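Local coordinates for lytic Polysaccharide Monooxygenase (PDB 6Z5Y), which probably uses a bound copper ion to cleave plant polysaccharides, apparently pectin, by oxidation during infection, at residues L150-L155 with T159-Y164. Sequence-based numbering, arbitrary orientation.
Sequences LALQRL and TVWQAY
Ala151 and Gln162 form an antiparallel hydrogen-bonded pair, as do Gln153 and Val160, and these two rungs of backbone bonds zip the strands of a hairpin together. Gln162 carries much of the side-chain contact between them. CB of Gln162 lies 4.1 Å from CB of Ala151. CG sits beside the backbone N (chi1 -66°), and from there the extended chain carries the amide past Ala151 to Gln153. At the tip the nitrogen and oxygen of the Gln162 amide part company. NE2 of Gln162 bonds to Glu22 and gives a weak, bent bond to OE1 of Gln153, 3.1 Å away; since Gln153 has a second conformer, the latter is uncertain. Here the two amide planes stand 85° apart. OE1 of Gln162 accepts from OH of Tyr164 at 2.7 Å, the hydroxyl lying well above the carbonyl plane. Partners at both ends should fix the flip of the Gln162 amide. The Tyr164 ring meets Ala151 edge-on, CE1 of Tyr164 being 3.7 Å from CB of Ala151. On the opposite face of the sheet, CD2 of Leu150 stands over the six-membered ring of Trp161, 4.0 Å from its centroid, and CD2 of Leu152 approaches CD1 of Trp161 at 3.5 Å. The face bearing Gln153, Gln162 and Tyr164 adjoins the copper site of this N-terminal LPMO domain, where Tyr164 joins His1 and His96: a histidine brace with an axial tyrosine, characteristic of many lytic polysaccharide monooxygenases.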
# COMPACT_ATOMS: atom_id res chain seq x y z
N LEU A 150 3.68 -3.66 0.59
CA LEU A 150 4.32 -4.93 0.94
C LEU A 150 5.23 -4.67 2.11
O LEU A 150 6.34 -4.12 1.96
CB LEU A 150 5.10 -5.44 -0.26
CG LEU A 150 5.67 -6.84 -0.07
CD1 LEU A 150 4.57 -7.86 -0.11
CD2 LEU A 150 6.78 -7.14 -1.03
N ALA A 151 4.72 -5.00 3.30
CA ALA A 151 5.48 -4.80 4.53
C ALA A 151 6.38 -6.00 4.73
O ALA A 151 6.00 -7.16 4.50
CB ALA A 151 4.55 -4.62 5.69
N LEU A 152 7.61 -5.72 5.12
CA LEU A 152 8.66 -6.71 5.40
C LEU A 152 8.87 -6.70 6.91
O LEU A 152 9.15 -5.63 7.48
CB LEU A 152 9.93 -6.31 4.65
CG LEU A 152 9.77 -6.01 3.17
CD1 LEU A 152 11.07 -5.44 2.62
CD2 LEU A 152 9.36 -7.26 2.39
N GLN A 153 8.71 -7.83 7.57
CA GLN A 153 8.84 -7.82 9.06
C GLN A 153 9.44 -9.15 9.48
O GLN A 153 9.36 -10.15 8.75
CB GLN A 153 7.51 -7.53 9.80
CG GLN A 153 7.62 -7.48 11.34
CD GLN A 153 6.32 -7.15 12.04
OE1 GLN A 153 5.22 -7.44 11.55
NE2 GLN A 153 6.43 -6.57 13.23
N ARG A 154 10.14 -9.11 10.60
CA ARG A 154 10.70 -10.31 11.25
C ARG A 154 9.82 -10.69 12.45
O ARG A 154 9.59 -9.86 13.33
CB ARG A 154 12.13 -10.05 11.68
CG ARG A 154 13.01 -9.53 10.57
CD ARG A 154 14.38 -9.17 11.07
NE ARG A 154 15.19 -8.45 10.10
CZ ARG A 154 15.98 -9.01 9.19
NH1 ARG A 154 16.03 -10.33 9.09
NH2 ARG A 154 16.71 -8.29 8.35
N LEU A 155 9.31 -11.90 12.42
CA LEU A 155 8.51 -12.49 13.51
C LEU A 155 9.27 -13.68 14.03
O LEU A 155 9.50 -14.64 13.28
CB LEU A 155 7.15 -12.91 12.99
CG LEU A 155 6.31 -11.76 12.47
CD1 LEU A 155 4.96 -12.25 12.01
CD2 LEU A 155 6.16 -10.66 13.53
N THR A 159 11.59 -13.84 8.60
CA THR A 159 11.04 -12.80 7.74
C THR A 159 9.69 -13.26 7.18
O THR A 159 9.59 -14.36 6.67
CB THR A 159 11.99 -12.44 6.60
OG1 THR A 159 13.23 -12.00 7.17
CG2 THR A 159 11.45 -11.36 5.69
N VAL A 160 8.74 -12.35 7.21
CA VAL A 160 7.46 -12.52 6.50
C VAL A 160 7.23 -11.30 5.62
O VAL A 160 7.81 -10.23 5.81
CB VAL A 160 6.27 -12.69 7.46
CG1 VAL A 160 6.47 -13.95 8.28
CG2 VAL A 160 6.02 -11.49 8.35
N TRP A 161 6.35 -11.51 4.66
CA TRP A 161 5.74 -10.45 3.86
C TRP A 161 4.29 -10.30 4.32
O TRP A 161 3.54 -11.28 4.39
CB TRP A 161 5.78 -10.82 2.37
CG TRP A 161 7.11 -10.76 1.69
CD1 TRP A 161 8.33 -10.55 2.25
CD2 TRP A 161 7.35 -10.91 0.28
NE1 TRP A 161 9.29 -10.55 1.26
CE2 TRP A 161 8.71 -10.71 0.05
CE3 TRP A 161 6.52 -11.10 -0.81
CZ2 TRP A 161 9.27 -10.75 -1.21
CZ3 TRP A 161 7.07 -11.13 -2.08
CH2 TRP A 161 8.43 -10.96 -2.27
N GLN A 162 3.88 -9.07 4.61
CA GLN A 162 2.48 -8.75 4.90
C GLN A 162 1.95 -7.88 3.76
O GLN A 162 2.58 -6.91 3.38
CB GLN A 162 2.34 -8.01 6.21
CG GLN A 162 2.73 -8.84 7.41
CD GLN A 162 2.86 -8.01 8.66
OE1 GLN A 162 2.81 -6.78 8.64
NE2 GLN A 162 3.07 -8.68 9.77
N ALA A 163 0.80 -8.23 3.25
CA ALA A 163 0.17 -7.49 2.16
C ALA A 163 -0.94 -6.64 2.72
O ALA A 163 -1.89 -7.17 3.28
CB ALA A 163 -0.39 -8.43 1.13
N TYR A 164 -0.86 -5.33 2.43
CA TYR A 164 -1.93 -4.40 2.77
C TYR A 164 -2.45 -3.84 1.46
O TYR A 164 -1.67 -3.38 0.61
CB TYR A 164 -1.41 -3.27 3.67
CG TYR A 164 -0.88 -3.75 4.99
CD1 TYR A 164 0.41 -4.19 5.09
CD2 TYR A 164 -1.68 -3.76 6.13
CE1 TYR A 164 0.93 -4.65 6.29
CE2 TYR A 164 -1.18 -4.26 7.33
CZ TYR A 164 0.13 -4.68 7.41
OH TYR A 164 0.63 -5.16 8.60